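Local coordinates for NalP translocator (Neisseria meningitidis, PDB 1UYN), which forms the outer-membrane beta-barrel domain of a secreted-protease autotransporter, a hydrophilic pore through which the passenger domain reaches the cell surface, at residues 198-212 and 231-245. Sequence-based numbering, arbitrary orientation.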
# COMPACT_ATOMS: atom_id res chain seq x y z
N TRP A 198 -6.33 4.86 28.90
CA TRP A 198 -7.35 5.33 28.02
C TRP A 198 -8.02 4.15 27.33
O TRP A 198 -7.37 3.16 26.98
CB TRP A 198 -6.69 6.24 26.97
CG TRP A 198 -7.64 7.22 26.34
CD1 TRP A 198 -8.21 8.33 26.91
CD2 TRP A 198 -8.16 7.15 25.02
NE1 TRP A 198 -9.04 8.97 26.02
CE2 TRP A 198 -9.03 8.26 24.85
CE3 TRP A 198 -7.97 6.27 23.96
CZ2 TRP A 198 -9.71 8.49 23.67
CZ3 TRP A 198 -8.64 6.50 22.80
CH2 TRP A 198 -9.51 7.61 22.66
N SER A 199 -9.32 4.23 27.16
CA SER A 199 -10.01 3.25 26.38
C SER A 199 -10.59 3.93 25.16
O SER A 199 -10.84 5.12 25.17
CB SER A 199 -11.08 2.54 27.22
OG SER A 199 -12.29 3.28 27.36
N GLY A 200 -10.78 3.16 24.10
CA GLY A 200 -11.42 3.67 22.92
C GLY A 200 -12.37 2.69 22.27
O GLY A 200 -12.13 1.50 22.22
N ASN A 201 -13.44 3.24 21.72
CA ASN A 201 -14.52 2.48 21.09
C ASN A 201 -14.15 2.09 19.68
O ASN A 201 -13.22 2.63 19.09
CB ASN A 201 -15.81 3.29 21.00
CG ASN A 201 -16.47 3.56 22.33
OD1 ASN A 201 -16.15 2.99 23.38
ND2 ASN A 201 -17.42 4.42 22.28
N SER A 202 -14.89 1.12 19.16
CA SER A 202 -14.74 0.66 17.79
C SER A 202 -15.12 1.74 16.83
O SER A 202 -15.83 2.66 17.15
CB SER A 202 -15.59 -0.57 17.51
OG SER A 202 -16.96 -0.27 17.65
N LEU A 203 -14.65 1.55 15.63
CA LEU A 203 -14.62 2.56 14.65
C LEU A 203 -14.76 1.86 13.27
O LEU A 203 -14.03 0.96 12.99
CB LEU A 203 -13.26 3.27 14.76
CG LEU A 203 -12.93 4.20 13.59
CD1 LEU A 203 -13.83 5.42 13.78
CD2 LEU A 203 -11.48 4.57 13.54
N THR A 204 -15.73 2.28 12.48
CA THR A 204 -15.85 1.95 11.09
C THR A 204 -15.57 3.20 10.27
O THR A 204 -16.12 4.25 10.54
CB THR A 204 -17.26 1.48 10.78
OG1 THR A 204 -17.44 0.13 11.23
CG2 THR A 204 -17.41 1.35 9.28
N GLU A 205 -14.75 3.12 9.22
CA GLU A 205 -14.54 4.31 8.39
C GLU A 205 -14.25 3.95 6.93
O GLU A 205 -13.29 3.26 6.64
CB GLU A 205 -13.47 5.16 9.03
CG GLU A 205 -13.01 6.37 8.25
CD GLU A 205 -13.89 7.58 8.42
OE1 GLU A 205 -14.88 7.51 9.17
OE2 GLU A 205 -13.57 8.62 7.76
N GLY A 206 -15.08 4.42 6.01
CA GLY A 206 -14.91 4.14 4.62
C GLY A 206 -14.47 5.35 3.83
O GLY A 206 -15.21 6.38 3.85
N THR A 207 -13.37 5.20 3.06
CA THR A 207 -12.81 6.29 2.28
C THR A 207 -12.59 5.94 0.78
O THR A 207 -11.85 5.02 0.41
CB THR A 207 -11.49 6.71 2.91
OG1 THR A 207 -11.68 7.05 4.28
CG2 THR A 207 -11.00 8.02 2.32
N LEU A 208 -13.24 6.70 -0.09
CA LEU A 208 -12.96 6.68 -1.50
C LEU A 208 -11.75 7.51 -1.82
O LEU A 208 -11.61 8.61 -1.32
CB LEU A 208 -14.13 7.26 -2.27
CG LEU A 208 -14.25 6.89 -3.74
CD1 LEU A 208 -14.38 5.41 -3.95
CD2 LEU A 208 -15.50 7.60 -4.22
N VAL A 209 -10.92 6.95 -2.70
CA VAL A 209 -9.65 7.53 -3.14
C VAL A 209 -9.65 7.58 -4.66
O VAL A 209 -9.90 6.56 -5.34
CB VAL A 209 -8.41 6.65 -2.71
CG1 VAL A 209 -7.12 7.37 -3.04
CG2 VAL A 209 -8.44 6.32 -1.22
N GLY A 210 -9.35 8.73 -5.21
CA GLY A 210 -9.19 8.86 -6.65
C GLY A 210 -7.72 8.81 -6.96
O GLY A 210 -6.89 9.35 -6.24
N LEU A 211 -7.42 8.16 -8.07
CA LEU A 211 -6.07 7.73 -8.47
C LEU A 211 -5.97 7.96 -9.95
O LEU A 211 -6.97 7.86 -10.67
CB LEU A 211 -5.86 6.24 -8.21
CG LEU A 211 -6.07 5.82 -6.77
CD1 LEU A 211 -6.50 4.35 -6.70
CD2 LEU A 211 -4.81 6.05 -5.92
N ALA A 212 -4.77 8.25 -10.41
CA ALA A 212 -4.55 8.67 -11.79
C ALA A 212 -3.06 8.69 -11.94
O ALA A 212 -2.36 8.98 -10.99
CB ALA A 212 -5.14 10.06 -12.07
N GLY A 231 2.13 10.18 -10.71
CA GLY A 231 0.76 9.89 -10.33
C GLY A 231 0.18 10.90 -9.38
O GLY A 231 0.87 11.69 -8.76
N VAL A 232 -1.13 10.80 -9.23
CA VAL A 232 -1.91 11.69 -8.41
C VAL A 232 -2.84 10.81 -7.57
O VAL A 232 -3.26 9.73 -7.99
CB VAL A 232 -2.64 12.63 -9.36
CG1 VAL A 232 -3.94 13.09 -8.83
CG2 VAL A 232 -1.74 13.80 -9.72
N GLU A 233 -3.13 11.25 -6.36
CA GLU A 233 -3.87 10.44 -5.40
C GLU A 233 -4.44 11.38 -4.33
O GLU A 233 -3.79 12.31 -3.90
CB GLU A 233 -2.94 9.39 -4.83
CG GLU A 233 -3.40 8.68 -3.57
CD GLU A 233 -2.87 7.23 -3.47
OE1 GLU A 233 -2.08 6.76 -4.41
OE2 GLU A 233 -3.28 6.54 -2.48
N ARG A 234 -5.68 11.17 -3.95
CA ARG A 234 -6.35 12.11 -3.08
C ARG A 234 -7.57 11.46 -2.46
O ARG A 234 -8.36 10.87 -3.16
CB ARG A 234 -6.81 13.32 -3.88
CG ARG A 234 -7.34 14.47 -3.05
CD ARG A 234 -7.83 15.56 -3.91
NE ARG A 234 -7.84 16.88 -3.28
CZ ARG A 234 -8.78 17.27 -2.48
NH1 ARG A 234 -9.80 16.46 -2.15
NH2 ARG A 234 -8.72 18.48 -2.00
N ASP A 235 -7.76 11.63 -1.17
CA ASP A 235 -8.98 11.11 -0.59
C ASP A 235 -10.12 11.98 -1.11
O ASP A 235 -10.00 13.18 -1.28
CB ASP A 235 -8.91 11.07 0.93
CG ASP A 235 -7.88 10.07 1.45
OD1 ASP A 235 -7.36 9.24 0.69
OD2 ASP A 235 -7.50 10.05 2.62
N LEU A 236 -11.21 11.33 -1.47
CA LEU A 236 -12.35 12.03 -2.02
C LEU A 236 -13.35 12.36 -0.94
O LEU A 236 -14.23 13.20 -1.16
CB LEU A 236 -12.98 11.22 -3.18
CG LEU A 236 -11.97 10.90 -4.28
CD1 LEU A 236 -12.60 10.19 -5.47
CD2 LEU A 236 -11.26 12.19 -4.71
N ASN A 237 -13.19 11.73 0.23
CA ASN A 237 -13.97 12.01 1.43
C ASN A 237 -13.14 11.94 2.68
O ASN A 237 -11.93 11.90 2.62
CB ASN A 237 -15.19 11.10 1.53
CG ASN A 237 -14.85 9.62 1.81
OD1 ASN A 237 -13.92 9.05 1.21
ND2 ASN A 237 -15.66 8.98 2.66
N GLY A 238 -13.78 11.94 3.82
CA GLY A 238 -13.07 11.98 5.09
C GLY A 238 -12.33 10.72 5.45
O GLY A 238 -12.77 9.59 5.16
N ARG A 239 -11.17 10.89 6.06
CA ARG A 239 -10.41 9.75 6.53
C ARG A 239 -10.01 10.10 7.92
O ARG A 239 -8.92 10.57 8.16
CB ARG A 239 -9.20 9.48 5.66
CG ARG A 239 -8.54 8.16 5.96
CD ARG A 239 -7.21 7.97 5.28
NE ARG A 239 -7.30 7.70 3.83
CZ ARG A 239 -7.56 6.50 3.28
NH1 ARG A 239 -7.83 5.43 4.04
NH2 ARG A 239 -7.58 6.38 1.96
N ASP A 240 -10.95 9.91 8.83
CA ASP A 240 -10.77 10.15 10.26
C ASP A 240 -10.69 8.81 10.98
O ASP A 240 -11.64 8.00 10.91
CB ASP A 240 -12.01 10.90 10.76
CG ASP A 240 -11.74 11.78 11.97
OD1 ASP A 240 -10.71 11.59 12.68
OD2 ASP A 240 -12.58 12.68 12.25
N TYR A 241 -9.56 8.58 11.63
CA TYR A 241 -9.39 7.41 12.45
C TYR A 241 -9.28 7.77 13.92
O TYR A 241 -8.85 6.98 14.73
CB TYR A 241 -8.20 6.62 11.98
CG TYR A 241 -8.35 6.09 10.57
CD1 TYR A 241 -9.59 5.62 10.11
CD2 TYR A 241 -7.26 6.05 9.72
CE1 TYR A 241 -9.75 5.16 8.82
CE2 TYR A 241 -7.38 5.56 8.40
CZ TYR A 241 -8.65 5.13 7.95
OH TYR A 241 -8.81 4.66 6.67
N THR A 242 -9.74 8.96 14.27
CA THR A 242 -9.81 9.36 15.66
C THR A 242 -10.92 8.59 16.36
O THR A 242 -12.07 8.67 15.95
CB THR A 242 -10.03 10.86 15.75
OG1 THR A 242 -8.83 11.52 15.32
CG2 THR A 242 -10.21 11.30 17.17
N VAL A 243 -10.55 7.84 17.39
CA VAL A 243 -11.51 7.04 18.13
C VAL A 243 -12.12 7.85 19.25
O VAL A 243 -11.45 8.65 19.88
CB VAL A 243 -10.89 5.73 18.71
CG1 VAL A 243 -10.18 4.96 17.63
CG2 VAL A 243 -9.96 6.01 19.81
N THR A 244 -13.43 7.64 19.43
CA THR A 244 -14.19 8.06 20.59
C THR A 244 -13.83 7.17 21.77
O THR A 244 -13.96 5.96 21.67
CB THR A 244 -15.68 7.79 20.34
OG1 THR A 244 -16.12 8.56 19.23
CG2 THR A 244 -16.54 8.23 21.54
N GLY A 245 -13.41 7.77 22.88
CA GLY A 245 -13.18 7.03 24.12
C GLY A 245 -13.78 7.76 25.27
O GLY A 245 -13.01 8.32 26.02
O HOH W 1 -11.03 4.71 5.60
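Thr207 and Asn237 meet where the hairpin of strands 199-219 and 224-235 of the 12-stranded translocator barrel stops pairing as regular antiparallel sheet. After the backbone bond from Leu236 N to Leu208 O, the Asn237 side-chain amide continues the pairing: ND2 donates to Gly206 O at 2.9 Å, meeting a lone pair in the carbonyl plane, while OD1 accepts Leu208 N at 2.8 Å through a bent bond (132°). CG of Asn237 sits between backbone N and carbonyl carbon (chi1 69°), which turns the amide toward Gly206-Leu208. Thr207 OG1 donates to Gly238 O, and its CG2 lies over one face of the Arg239 guanidinium, the two side chains crossing at about a right angle. Arg239 grips Asp235 side-on, NE to OD2 at 2.7 Å and NH2 to OD1; a second salt bridge from NH2 reaches Asp182 of strand 172-192. Its NH1 donates to Tyr241 OH, which shares a water with Thr207 OG1 and Glu205 O. The Glu205 carboxylate stands nearly perpendicular to the Tyr241 ring, and its OE2 receives Asp240 N from above the carboxylate plane. Val243 CG2 packs at the CH2/CZ3 edge of the Trp198 indole. Side-chain to main-chain hydrogen bonds thus largely replace the regular ladder, and Asp235 and Asp182 probably balance the charge of Arg239, which packs against helix 12-34.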